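Local coordinates for protein extracellular ligand-binding receptor (Rhodopseudomonas palustris, PDB 3SG0) that probably serves as the periplasmic solute-binding component of a transport system for aromatic acids, holding benzoyl-formic acid in its pocket, at residues A53-I58 against V63-L68; W135-V140 against Q343-K348; S202-V207 against R235-K240; G274-P279 against P283-K288. One frame throughout, in Å; residues are numbered along the deposited sequence.

How the interactions relate
Following the chain from the N terminus, interaction 1 closes first, as a short hairpin turn at the outer edge of a six-strand mixed sheet. Interaction 2 opens on the other outermost strand of that sheet and closes only some 200 residues later, at the end of helix 334-344. Interactions 3 and 4 both fall within this long loop, one after the other. Interaction 3 joins two helix ends beside the four-strand parallel sheet, about 44 Å from interaction 1, centre to centre. Interaction 4 closes a short turn leading into helix 283-298. No two contacts cross or touch. Interaction 2 therefore brings the late chain back to the first sheet.

Interaction 1 (A53-I58 against V63-L68); sequences ALPKEI and VTYFAL
Tyr-65 reaches from strand 61-69 to the chain that leads into strand 57-58, the short partner of a beta hairpin at the edge of the mixed sheet. Its OH donates a hydrogen bond to Pro-55 O at 2.6 Å. That oxygen lies at the ring edge, in the ring plane, and the hydroxyl is tilted 16° from the carbonyl plane. The CG of Tyr-65 is anti to the carbonyl carbon (chi1 -60°), which swings the ring across to residues 54-56. Leu-54 CD1 sits over one face, 4.0 Å from the ring centroid, in a CH-pi contact. Leu-54 CB packs against CZ and the hydroxyl. In one of its two modelled conformers, Lys-56 bends at chi2 (42°), and its chain turns back so that NZ donates to Leu-54 O at 2.7 Å. This conformer also lays CE and NZ beside Tyr-65 CE2 and CD2. Replacing Tyr-65 by an alanine would probably leave Pro-55 O without its hydroxyl donor and open a gap beside Leu-54. Pro-55 and Ile-58 also touch Glu-319 of helix 306-328, a residue seen to bind 3-hydroxypyruvate in a structure of this protein; that ligand is not bound to this chain. Tyr-65 touches Met-315 of the same helix. Val-63 packs on Ile-58 with one branch. Its CG2 meets both CG1 and CD1 of Ile-58, while its CB lies nearest Pro-55 O. The hairpin is tied by Val-63 N, which donates to Lys-56 O at 2.9 Å.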
loop_
_atom_site.group_PDB
_atom_site.type_symbol
_atom_site.label_atom_id
_atom_site.label_comp_id
_atom_site.label_asym_id
_atom_site.label_seq_id
_atom_site.Cartn_x
_atom_site.Cartn_y
_atom_site.Cartn_z
ATOM N N ALA A 53 12.230 1.791 14.409
ATOM C CA ALA A 53 11.235 2.445 15.252
ATOM C C ALA A 53 10.254 1.458 15.872
ATOM O O ALA A 53 9.441 1.836 16.703
ATOM C CB ALA A 53 10.477 3.508 14.457
ATOM N N LEU A 54 10.327 0.193 15.466
ATOM C CA LEU A 54 9.359 -0.808 15.907
ATOM C C LEU A 54 9.647 -1.270 17.330
ATOM O O LEU A 54 10.787 -1.227 17.775
ATOM C CB LEU A 54 9.355 -1.996 14.948
ATOM C CG LEU A 54 8.959 -1.671 13.509
ATOM C CD1 LEU A 54 9.095 -2.910 12.646
ATOM C CD2 LEU A 54 7.549 -1.111 13.440
ATOM N N PRO A 55 8.605 -1.716 18.052
ATOM C CA PRO A 55 8.783 -2.072 19.465
ATOM C C PRO A 55 9.727 -3.258 19.663
ATOM O O PRO A 55 9.613 -4.258 18.955
ATOM C CB PRO A 55 7.361 -2.421 19.923
ATOM C CG PRO A 55 6.598 -2.706 18.677
ATOM C CD PRO A 55 7.204 -1.834 17.618
ATOM N N LYS A 56 10.640 -3.148 20.620
ATOM C CA LYS A 56 11.625 -4.197 20.855
ATOM C C LYS A 56 11.185 -5.177 21.937
ATOM O O LYS A 56 11.856 -6.174 22.190
ATOM C CB LYS A 56 12.988 -3.588 21.184
ATOM C CG LYS A 56 13.828 -3.265 19.954
ATOM C CD LYS A 56 12.990 -2.635 18.852
ATOM C CE LYS A 56 13.770 -2.529 17.551
ATOM N NZ LYS A 56 12.982 -1.950 16.410
ATOM N N GLU A 57 10.050 -4.889 22.560
ATOM C CA GLU A 57 9.459 -5.796 23.533
ATOM C C GLU A 57 7.945 -5.725 23.414
ATOM O O GLU A 57 7.375 -4.640 23.326
ATOM C CB GLU A 57 9.891 -5.428 24.951
ATOM C CG GLU A 57 9.333 -6.357 26.017
ATOM C CD GLU A 57 9.827 -6.014 27.409
ATOM O OE1 GLU A 57 11.056 -5.874 27.586
ATOM O OE2 GLU A 57 8.986 -5.883 28.323
ATOM N N ILE A 58 7.297 -6.884 23.403
ATOM C CA ILE A 58 5.841 -6.951 23.337
ATOM C C ILE A 58 5.374 -8.083 24.236
ATOM O O ILE A 58 5.909 -9.185 24.168
ATOM C CB ILE A 58 5.329 -7.222 21.905
ATOM C CG1 ILE A 58 5.811 -6.139 20.930
ATOM C CG2 ILE A 58 3.806 -7.307 21.906
ATOM C CD1 ILE A 58 5.522 -6.462 19.465
ATOM N N VAL A 63 11.496 -8.850 21.082
ATOM C CA VAL A 63 11.144 -9.011 19.680
ATOM C C VAL A 63 12.366 -8.655 18.849
ATOM O O VAL A 63 12.981 -7.606 19.061
ATOM C CB VAL A 63 9.987 -8.079 19.284
ATOM C CG1 VAL A 63 9.601 -8.288 17.819
ATOM C CG2 VAL A 63 8.785 -8.305 20.188
ATOM N N THR A 64 12.731 -9.537 17.924
ATOM C CA THR A 64 13.843 -9.309 17.016
ATOM C C THR A 64 13.302 -9.250 15.589
ATOM O O THR A 64 12.501 -10.102 15.190
ATOM C CB THR A 64 14.851 -10.454 17.110
ATOM O OG1 THR A 64 15.350 -10.538 18.454
ATOM C CG2 THR A 64 16.013 -10.229 16.148
ATOM N N TYR A 65 13.751 -8.257 14.824
ATOM C CA TYR A 65 13.327 -8.064 13.444
ATOM C C TYR A 65 14.447 -8.463 12.502
ATOM O O TYR A 65 15.616 -8.144 12.743
ATOM C CB TYR A 65 12.963 -6.599 13.212
ATOM C CG TYR A 65 11.842 -6.144 14.111
ATOM C CD1 TYR A 65 10.519 -6.353 13.750
ATOM C CD2 TYR A 65 12.097 -5.537 15.337
ATOM C CE1 TYR A 65 9.483 -5.965 14.568
ATOM C CE2 TYR A 65 11.057 -5.143 16.167
ATOM C CZ TYR A 65 9.753 -5.360 15.772
ATOM O OH TYR A 65 8.702 -4.981 16.577
ATOM N N PHE A 66 14.082 -9.153 11.428
ATOM C CA PHE A 66 15.017 -9.574 10.395
ATOM C C PHE A 66 14.526 -9.021 9.081
ATOM O O PHE A 66 13.578 -9.558 8.507
ATOM C CB PHE A 66 15.042 -11.095 10.316
ATOM C CG PHE A 66 15.458 -11.757 11.594
ATOM C CD1 PHE A 66 16.783 -12.108 11.805
ATOM C CD2 PHE A 66 14.534 -12.025 12.593
ATOM C CE1 PHE A 66 17.179 -12.719 12.986
ATOM C CE2 PHE A 66 14.923 -12.635 13.777
ATOM C CZ PHE A 66 16.250 -12.980 13.971
ATOM N N ALA A 67 15.152 -7.947 8.607
ATOM C CA ALA A 67 14.695 -7.220 7.431
ATOM C C ALA A 67 15.616 -7.467 6.242
ATOM O O ALA A 67 16.841 -7.392 6.372
ATOM C CB ALA A 67 14.625 -5.731 7.739
ATOM N N LEU A 68 15.026 -7.755 5.089
ATOM C CA LEU A 68 15.763 -8.076 3.872
ATOM C C LEU A 68 15.205 -7.296 2.699
ATOM O O LEU A 68 13.993 -7.137 2.566
ATOM C CB LEU A 68 15.671 -9.574 3.563
ATOM C CG LEU A 68 16.289 -10.528 4.585
ATOM C CD1 LEU A 68 15.913 -11.975 4.291
ATOM C CD2 LEU A 68 17.801 -10.360 4.619
#

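Interaction 2 (W135-V140 against Q343-K348)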
loop_
_atom_site.group_PDB
_atom_site.type_symbol
_atom_site.label_atom_id
_atom_site.label_comp_id
_atom_site.label_asym_id
_atom_site.label_seq_id
_atom_site.Cartn_x
_atom_site.Cartn_y
_atom_site.Cartn_z
ATOM N N TRP A 135 -4.119 -16.962 5.808
ATOM C CA TRP A 135 -2.868 -16.649 6.487
ATOM C C TRP A 135 -2.374 -15.230 6.222
ATOM O O TRP A 135 -1.338 -14.848 6.757
ATOM C CB TRP A 135 -1.792 -17.687 6.119
ATOM C CG TRP A 135 -2.120 -19.024 6.687
ATOM C CD1 TRP A 135 -2.790 -20.034 6.073
ATOM C CD2 TRP A 135 -1.853 -19.466 8.019
ATOM N NE1 TRP A 135 -2.947 -21.091 6.935
ATOM C CE2 TRP A 135 -2.375 -20.768 8.139
ATOM C CE3 TRP A 135 -1.208 -18.890 9.123
ATOM C CZ2 TRP A 135 -2.281 -21.502 9.320
ATOM C CZ3 TRP A 135 -1.111 -19.622 10.293
ATOM C CH2 TRP A 135 -1.650 -20.911 10.384
ATOM N N VAL A 136 -3.101 -14.446 5.431
ATOM C CA VAL A 136 -2.611 -13.154 4.966
ATOM C C VAL A 136 -3.484 -12.015 5.475
ATOM O O VAL A 136 -4.716 -12.106 5.432
ATOM C CB VAL A 136 -2.592 -13.122 3.419
ATOM C CG1 VAL A 136 -1.980 -11.819 2.896
ATOM C CG2 VAL A 136 -1.838 -14.321 2.883
ATOM N N TYR A 137 -2.850 -10.946 5.951
ATOM C CA TYR A 137 -3.546 -9.724 6.358
ATOM C C TYR A 137 -2.955 -8.551 5.602
ATOM O O TYR A 137 -1.823 -8.629 5.107
ATOM C CB TYR A 137 -3.456 -9.527 7.875
ATOM C CG TYR A 137 -4.195 -10.611 8.601
ATOM C CD1 TYR A 137 -5.570 -10.540 8.763
ATOM C CD2 TYR A 137 -3.537 -11.741 9.068
ATOM C CE1 TYR A 137 -6.262 -11.542 9.405
ATOM C CE2 TYR A 137 -4.229 -12.760 9.697
ATOM C CZ TYR A 137 -5.594 -12.652 9.857
ATOM O OH TYR A 137 -6.323 -13.648 10.473
ATOM N N LYS A 138 -3.698 -7.454 5.531
ATOM C CA LYS A 138 -3.348 -6.393 4.599
ATOM C C LYS A 138 -3.837 -5.039 5.085
ATOM O O LYS A 138 -5.029 -4.740 5.003
ATOM C CB LYS A 138 -3.977 -6.730 3.244
ATOM C CG LYS A 138 -3.741 -5.728 2.141
ATOM C CD LYS A 138 -4.300 -6.256 0.824
ATOM C CE LYS A 138 -4.117 -5.288 -0.317
ATOM N NZ LYS A 138 -4.983 -4.093 -0.152
ATOM N N VAL A 139 -2.920 -4.206 5.565
ATOM C CA VAL A 139 -3.316 -2.903 6.094
ATOM C C VAL A 139 -3.598 -1.829 5.051
ATOM O O VAL A 139 -4.326 -0.882 5.356
ATOM C CB VAL A 139 -2.314 -2.351 7.130
ATOM C CG1 VAL A 139 -2.253 -3.263 8.346
ATOM C CG2 VAL A 139 -0.939 -2.092 6.515
ATOM N N VAL A 140 -3.046 -1.919 3.842
ATOM C CA VAL A 140 -3.353 -0.903 2.832
ATOM C C VAL A 140 -4.750 -1.196 2.306
ATOM O O VAL A 140 -5.044 -2.339 1.986
ATOM C CB VAL A 140 -2.341 -0.941 1.673
ATOM C CG1 VAL A 140 -2.758 0.027 0.574
ATOM C CG2 VAL A 140 -0.947 -0.605 2.176
ATOM N N GLN A 343 -6.014 -14.445 16.156
ATOM C CA GLN A 343 -6.310 -13.223 16.884
ATOM C C GLN A 343 -6.460 -12.002 15.975
ATOM O O GLN A 343 -7.329 -11.159 16.204
ATOM C CB GLN A 343 -5.237 -12.971 17.942
ATOM C CG GLN A 343 -5.249 -13.975 19.086
ATOM C CD GLN A 343 -6.596 -14.038 19.786
ATOM O OE1 GLN A 343 -7.121 -13.017 20.232
ATOM N NE2 GLN A 343 -7.173 -15.236 19.867
ATOM N N ILE A 344 -5.626 -11.880 14.941
ATOM C CA ILE A 344 -5.717 -10.698 14.083
ATOM C C ILE A 344 -7.081 -10.655 13.393
ATOM O O ILE A 344 -7.660 -9.595 13.193
ATOM C CB ILE A 344 -4.563 -10.633 13.077
ATOM C CG1 ILE A 344 -3.239 -10.476 13.834
ATOM C CG2 ILE A 344 -4.780 -9.482 12.106
ATOM C CD1 ILE A 344 -2.008 -10.503 12.949
ATOM N N GLU A 345 -7.603 -11.834 13.074
ATOM C CA GLU A 345 -8.891 -11.995 12.423
ATOM C C GLU A 345 -10.044 -11.426 13.245
ATOM O O GLU A 345 -11.119 -11.178 12.701
ATOM C CB GLU A 345 -9.105 -13.494 12.189
ATOM C CG GLU A 345 -10.213 -13.880 11.258
ATOM C CD GLU A 345 -10.015 -15.297 10.770
ATOM O OE1 GLU A 345 -9.638 -15.450 9.597
ATOM O OE2 GLU A 345 -10.220 -16.256 11.558
ATOM N N LYS A 346 -9.808 -11.232 14.541
ATOM C CA LYS A 346 -10.823 -10.740 15.476
ATOM C C LYS A 346 -10.706 -9.242 15.739
ATOM O O LYS A 346 -11.501 -8.683 16.498
ATOM C CB LYS A 346 -10.706 -11.472 16.811
ATOM C CG LYS A 346 -10.854 -12.975 16.720
ATOM C CD LYS A 346 -10.585 -13.613 18.075
ATOM C CE LYS A 346 -10.487 -15.120 17.974
ATOM N NZ LYS A 346 -10.195 -15.719 19.306
ATOM N N SER A 347 -9.717 -8.591 15.138
ATOM C CA SER A 347 -9.489 -7.164 15.375
ATOM C C SER A 347 -10.665 -6.325 14.886
ATOM O O SER A 347 -11.104 -6.474 13.752
ATOM C CB SER A 347 -8.191 -6.731 14.693
ATOM O OG SER A 347 -7.912 -5.362 14.938
ATOM N N LYS A 348 -11.160 -5.430 15.741
ATOM C CA LYS A 348 -12.350 -4.634 15.442
ATOM C C LYS A 348 -12.176 -3.169 15.815
ATOM O O LYS A 348 -11.449 -2.839 16.754
ATOM C CB LYS A 348 -13.574 -5.169 16.206
ATOM C CG LYS A 348 -13.898 -6.640 16.001
ATOM C CD LYS A 348 -14.376 -6.935 14.589
ATOM C CE LYS A 348 -14.879 -8.370 14.478
ATOM N NZ LYS A 348 -15.397 -8.677 13.116
#
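An edge strand of the mixed sheet meets the C-terminal end of helix 334-344 here, and Tyr-137 and Ile-344 carry most of the contact. The contact is buried, and its main interaction is CH-pi; it joins the edge strand to the helix in this periplasmic binding protein. Ile-344 CG2 stands over the centre of the Tyr-137 ring, 3.6 Å from the centroid and only 12° off the ring normal. This methyl is the branch anti to the backbone N. Ile-344 CB adds a second touch at the far end of the ring, near CZ and CE2. Tyr-137 has its CG anti to the carbonyl carbon (chi1 -66°), and the ring extends from the strand toward the helix end. Its hydroxyl comes up against Glu-345, with OH 3.3 Å from CB. Glu-345 crosses the tyrosine at about a right angle, and its carboxylate is turned 66° from the ring plane. The polar ends have partners beyond the two segments: Tyr-137 OH is hydrogen-bonded to Arg-341 O, one helical turn before Glu-345, and Glu-345 OE1 forms a salt bridge with Arg-341 and bonds to NE2 of His-364, whose ring stacks with that of Tyr-137. A type I turn runs from Ile-344 to Ser-347, with Ser-347 N bonded to Ile-344 O. Val-139 and Val-140, the latter touching the bound benzoyl-formic acid, pack on helix 306-328, while strand 136-138 pairs with strand 116-118, whose Met-117 touches both Tyr-137 and Ile-344.

Interaction 3 (S202-V207 against R235-K240)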
loop_
_atom_site.group_PDB
_atom_site.type_symbol
_atom_site.label_atom_id
_atom_site.label_comp_id
_atom_site.label_asym_id
_atom_site.label_seq_id
_atom_site.Cartn_x
_atom_site.Cartn_y
_atom_site.Cartn_z
ATOM N N SER A 202 10.681 5.369 -21.128
ATOM C CA SER A 202 9.808 6.213 -21.935
ATOM C C SER A 202 8.410 5.626 -21.981
ATOM O O SER A 202 8.255 4.406 -21.991
ATOM C CB SER A 202 10.353 6.334 -23.368
ATOM O OG SER A 202 9.411 6.995 -24.206
ATOM N N VAL A 203 7.408 6.499 -22.028
ATOM C CA VAL A 203 6.034 6.088 -22.306
ATOM C C VAL A 203 5.462 6.960 -23.421
ATOM O O VAL A 203 4.266 7.233 -23.471
ATOM C CB VAL A 203 5.135 6.183 -21.058
ATOM C CG1 VAL A 203 5.565 5.172 -20.011
ATOM C CG2 VAL A 203 5.150 7.596 -20.489
ATOM N N THR A 204 6.323 7.386 -24.333
ATOM C CA THR A 204 5.918 8.347 -25.351
ATOM C C THR A 204 4.839 7.824 -26.297
ATOM O O THR A 204 3.872 8.524 -26.582
ATOM C CB THR A 204 7.132 8.878 -26.118
ATOM O OG1 THR A 204 7.961 9.592 -25.191
ATOM C CG2 THR A 204 6.704 9.808 -27.251
ATOM N N GLY A 205 4.992 6.592 -26.765
ATOM C CA GLY A 205 3.994 6.007 -27.645
ATOM C C GLY A 205 2.626 5.950 -26.988
ATOM O O GLY A 205 1.609 6.303 -27.589
ATOM N N GLN A 206 2.602 5.513 -25.734
ATOM C CA GLN A 206 1.351 5.406 -24.989
ATOM C C GLN A 206 0.698 6.764 -24.815
ATOM O O GLN A 206 -0.509 6.916 -24.979
ATOM C CB GLN A 206 1.614 4.796 -23.610
ATOM C CG GLN A 206 2.147 3.371 -23.632
ATOM C CD GLN A 206 3.662 3.280 -23.543
ATOM O OE1 GLN A 206 4.389 4.045 -24.180
ATOM N NE2 GLN A 206 4.141 2.335 -22.746
ATOM N N VAL A 207 1.501 7.751 -24.449
ATOM C CA VAL A 207 0.990 9.088 -24.204
ATOM C C VAL A 207 0.485 9.742 -25.492
ATOM O O VAL A 207 -0.551 10.402 -25.493
ATOM C CB VAL A 207 2.050 9.948 -23.484
ATOM C CG1 VAL A 207 1.743 11.431 -23.613
ATOM C CG2 VAL A 207 2.152 9.521 -22.021
ATOM N N ARG A 235 2.011 16.308 -19.730
ATOM C CA ARG A 235 2.089 17.762 -19.653
ATOM C C ARG A 235 3.029 18.326 -20.714
ATOM O O ARG A 235 2.721 19.341 -21.349
ATOM C CB ARG A 235 2.513 18.227 -18.255
ATOM C CG ARG A 235 1.497 17.930 -17.156
ATOM C CD ARG A 235 0.189 18.679 -17.378
ATOM N NE ARG A 235 -0.713 18.534 -16.237
ATOM C CZ ARG A 235 -2.025 18.343 -16.338
ATOM N NH1 ARG A 235 -2.600 18.282 -17.531
ATOM N NH2 ARG A 235 -2.765 18.214 -15.241
ATOM N N GLU A 236 4.164 17.670 -20.917
ATOM C CA GLU A 236 5.144 18.143 -21.886
ATOM C C GLU A 236 4.594 18.086 -23.309
ATOM O O GLU A 236 4.981 18.885 -24.167
ATOM C CB GLU A 236 6.446 17.348 -21.752
ATOM C CG GLU A 236 7.206 17.676 -20.471
ATOM C CD GLU A 236 8.315 16.691 -20.164
ATOM O OE1 GLU A 236 8.533 15.761 -20.970
ATOM O OE2 GLU A 236 8.965 16.845 -19.108
ATOM N N ARG A 237 3.682 17.150 -23.556
ATOM C CA ARG A 237 3.097 16.988 -24.886
ATOM C C ARG A 237 1.773 17.724 -25.059
ATOM O O ARG A 237 1.050 17.503 -26.035
ATOM C CB ARG A 237 2.973 15.507 -25.254
ATOM C CG ARG A 237 4.320 14.799 -25.237
ATOM C CD ARG A 237 4.450 13.731 -26.304
ATOM N NE ARG A 237 5.847 13.332 -26.468
ATOM C CZ ARG A 237 6.598 13.637 -27.525
ATOM N NH1 ARG A 237 7.860 13.234 -27.579
ATOM N NH2 ARG A 237 6.089 14.331 -28.532
ATOM N N GLY A 238 1.463 18.605 -24.111
ATOM C CA GLY A 238 0.395 19.571 -24.295
ATOM C C GLY A 238 -0.931 19.258 -23.640
ATOM O O GLY A 238 -1.879 20.031 -23.771
ATOM N N PHE A 239 -1.024 18.142 -22.929
ATOM C CA PHE A 239 -2.282 17.826 -22.281
ATOM C C PHE A 239 -2.518 18.754 -21.098
ATOM O O PHE A 239 -1.686 18.848 -20.196
ATOM C CB PHE A 239 -2.341 16.369 -21.831
ATOM C CG PHE A 239 -3.679 15.983 -21.292
ATOM C CD1 PHE A 239 -4.770 15.891 -22.144
ATOM C CD2 PHE A 239 -3.869 15.748 -19.940
ATOM C CE1 PHE A 239 -6.014 15.563 -21.667
ATOM C CE2 PHE A 239 -5.117 15.414 -19.456
ATOM C CZ PHE A 239 -6.193 15.322 -20.323
ATOM N N LYS A 240 -3.657 19.441 -21.111
ATOM C CA LYS A 240 -3.949 20.443 -20.093
ATOM C C LYS A 240 -5.069 20.025 -19.142
ATOM O O LYS A 240 -5.334 20.709 -18.155
ATOM C CB LYS A 240 -4.285 21.785 -20.750
ATOM C CG LYS A 240 -3.165 22.336 -21.622
ATOM C CD LYS A 240 -2.674 23.682 -21.109
ATOM C CE LYS A 240 -1.591 24.262 -22.009
ATOM N NZ LYS A 240 -0.368 23.412 -22.036
HETATM O O HOH W 1 6.608 12.096 -24.166
#
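The start of helix 204-212 faces the end of helix 228-236, with Val-207 and Arg-237 the closest pair of CA atoms at 8.2 Å. Thr-204 and Arg-237 meet at about a right angle. The methyl CG2 of Thr-204 lies over one face of the Arg-237 guanidinium, 3.6 Å from NH1 and 3.7 Å from NE. It is anti to the backbone N, with OG1 beside the N (chi1 -64°), which turns the methyl to the guanidinium and OG1 to water 1. That water joins the two residues: it accepts from Arg-237 NE at 2.7 Å, in the guanidinium plane, and is hydrogen-bonded to Thr-204 OG1 at 3.0 Å. Val-207 CG1 adds a looser touch on Arg-237 CD. Ser-202 OG accepts from Thr-204 N in an ST turn, just before the helix. Gly-238, at positive phi, is the C-prime residue of a Schellman motif, with its N bonded to Arg-235 O and Phe-239 N bonded to Leu-234 O. Arg-235 NH1 reaches past the turn to Phe-239 O at 2.9 Å. Val-207 packs on Ala-233 and Leu-234 of helix 228-236, Arg-237 rests on Leu-208 and Ile-211 of helix 204-212, and Val-203 and Gln-206 touch strand 189-196.

Interaction 4 (G274-P279 against P283-K288)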
loop_
_atom_site.group_PDB
_atom_site.type_symbol
_atom_site.label_atom_id
_atom_site.label_comp_id
_atom_site.label_asym_id
_atom_site.label_seq_id
_atom_site.Cartn_x
_atom_site.Cartn_y
_atom_site.Cartn_z
ATOM N N GLY A 274 -4.426 12.836 4.410
ATOM C CA GLY A 274 -5.281 13.978 4.662
ATOM C C GLY A 274 -5.315 14.419 6.112
ATOM O O GLY A 274 -6.113 15.280 6.478
ATOM N N ALA A 275 -4.448 13.851 6.941
ATOM C CA ALA A 275 -4.577 14.010 8.385
ATOM C C ALA A 275 -4.450 15.456 8.836
ATOM O O ALA A 275 -5.106 15.866 9.792
ATOM C CB ALA A 275 -3.553 13.150 9.102
ATOM N N GLU A 276 -3.601 16.230 8.167
ATOM C CA GLU A 276 -3.389 17.619 8.574
ATOM C C GLU A 276 -4.632 18.477 8.370
ATOM O O GLU A 276 -4.733 19.570 8.932
ATOM C CB GLU A 276 -2.201 18.235 7.835
ATOM C CG GLU A 276 -0.852 17.685 8.262
ATOM C CD GLU A 276 -0.642 16.243 7.824
ATOM O OE1 GLU A 276 -0.791 15.948 6.616
ATOM O OE2 GLU A 276 -0.335 15.390 8.690
ATOM N N ASP A 277 -5.575 17.991 7.569
ATOM C CA ASP A 277 -6.811 18.721 7.310
ATOM C C ASP A 277 -8.002 18.159 8.075
ATOM O O ASP A 277 -9.151 18.520 7.804
ATOM C CB ASP A 277 -7.090 18.757 5.806
ATOM C CG ASP A 277 -6.028 19.515 5.051
ATOM O OD1 ASP A 277 -5.672 20.623 5.510
ATOM O OD2 ASP A 277 -5.531 19.000 4.023
HETATM N N MSE A 278 -7.730 17.301 9.053
HETATM C CA MSE A 278 -8.776 16.739 9.893
HETATM C C MSE A 278 -8.760 17.442 11.249
HETATM O O MSE A 278 -7.801 18.141 11.572
HETATM C CB MSE A 278 -8.557 15.243 10.062
HETATM C CG MSE A 278 -8.627 14.480 8.753
HETATM SE SE MSE A 278 -8.326 12.591 8.976
HETATM C CE MSE A 278 -8.389 12.093 7.099
ATOM N N PRO A 279 -9.822 17.273 12.051
ATOM C CA PRO A 279 -9.847 17.930 13.366
ATOM C C PRO A 279 -8.658 17.525 14.234
ATOM O O PRO A 279 -8.208 16.384 14.157
ATOM C CB PRO A 279 -11.157 17.426 13.985
ATOM C CG PRO A 279 -12.023 17.101 12.804
ATOM C CD PRO A 279 -11.082 16.563 11.760
ATOM N N PRO A 283 -8.841 10.675 15.794
ATOM C CA PRO A 283 -8.016 9.490 16.040
ATOM C C PRO A 283 -6.950 9.305 14.962
ATOM O O PRO A 283 -5.875 8.776 15.250
ATOM C CB PRO A 283 -9.030 8.346 15.988
ATOM C CG PRO A 283 -10.296 8.968 16.463
ATOM C CD PRO A 283 -10.280 10.364 15.879
ATOM N N PHE A 284 -7.225 9.734 13.735
ATOM C CA PHE A 284 -6.244 9.554 12.669
ATOM C C PHE A 284 -5.014 10.422 12.885
ATOM O O PHE A 284 -3.906 10.036 12.512
ATOM C CB PHE A 284 -6.850 9.801 11.290
ATOM C CG PHE A 284 -7.890 8.784 10.904
ATOM C CD1 PHE A 284 -7.565 7.436 10.823
ATOM C CD2 PHE A 284 -9.188 9.174 10.620
ATOM C CE1 PHE A 284 -8.518 6.496 10.472
ATOM C CE2 PHE A 284 -10.149 8.232 10.270
ATOM C CZ PHE A 284 -9.804 6.893 10.192
ATOM N N ARG A 285 -5.184 11.590 13.487
ATOM C CA ARG A 285 -4.018 12.423 13.769
ATOM C C ARG A 285 -3.201 11.843 14.919
ATOM O O ARG A 285 -1.974 11.918 14.920
ATOM C CB ARG A 285 -4.431 13.876 14.009
ATOM C CG ARG A 285 -5.123 14.451 12.785
ATOM C CD ARG A 285 -5.295 15.936 12.858
ATOM N NE ARG A 285 -4.035 16.613 12.595
ATOM C CZ ARG A 285 -3.924 17.928 12.476
ATOM N NH1 ARG A 285 -5.001 18.689 12.588
ATOM N NH2 ARG A 285 -2.741 18.479 12.238
ATOM N N LYS A 286 -3.882 11.229 15.878
ATOM C CA LYS A 286 -3.212 10.616 17.016
ATOM C C LYS A 286 -2.355 9.428 16.586
ATOM O O LYS A 286 -1.195 9.304 16.989
ATOM C CB LYS A 286 -4.237 10.170 18.059
ATOM C CG LYS A 286 -3.639 9.456 19.262
ATOM C CD LYS A 286 -4.735 8.977 20.205
ATOM C CE LYS A 286 -4.210 7.968 21.218
ATOM N NZ LYS A 286 -3.958 8.570 22.555
ATOM N N VAL A 287 -2.921 8.551 15.766
ATOM C CA VAL A 287 -2.173 7.372 15.349
ATOM C C VAL A 287 -1.040 7.745 14.402
ATOM O O VAL A 287 -0.030 7.039 14.335
ATOM C CB VAL A 287 -3.081 6.259 14.770
ATOM C CG1 VAL A 287 -4.132 5.857 15.792
ATOM C CG2 VAL A 287 -3.729 6.687 13.458
ATOM N N LYS A 288 -1.189 8.854 13.685
ATOM C CA LYS A 288 -0.108 9.343 12.843
ATOM C C LYS A 288 1.033 9.889 13.692
ATOM O O LYS A 288 2.203 9.622 13.407
ATOM C CB LYS A 288 -0.611 10.396 11.853
ATOM C CG LYS A 288 0.477 10.933 10.934
ATOM C CD LYS A 288 -0.095 11.783 9.798
ATOM C CE LYS A 288 1.001 12.224 8.846
ATOM N NZ LYS A 288 0.450 12.945 7.671
HETATM O O HOH W 2 -1.646 15.265 11.321
#
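Lys-288 NZ donates to Glu-276 OE2 at 2.8 Å in a salt bridge; OE2 accepts on its syn lone pair. The lysine is extended, and the glutamate bends at chi2 (70°) to bring its carboxylate to it. Water 2 donates to the same OE2 and accepts from Arg-285 NE at 3.0 Å, so OE2 takes Lys-288 directly and Arg-285 through the water. Lys-288 NZ also bonds to Phe-272 O and makes a cation-pi contact with the Phe-272 ring. Arg-285 NH1 gives a weak hydrogen bond to Met-278 O, with an N-H...O angle of 133°. The arginine bends at chi3 (76°), and its guanidinium lies with one face against the backbone of Ala-275 and Glu-276. Its CD packs close to Ala-275 O and Pro-279 O. A leucine in place of Arg-285 would probably leave water 2 without its NE donor and the turn at Met-278 O less firmly held. Selenomethionine Met-278 meets Phe-284 in an oblique Met-aromatic contact, with SE 3.9 Å from CD2. Ala-275 CB touches Lys-288 CD. Segment 274-279, with a 3-10 turn at 275-276, lies in the loop after helix 271-274 and before helix 283-298; Met-278 and Phe-284 both rest on Ala-271 of the former, and Asp-277 bridges to Arg-383 in strand 381-384.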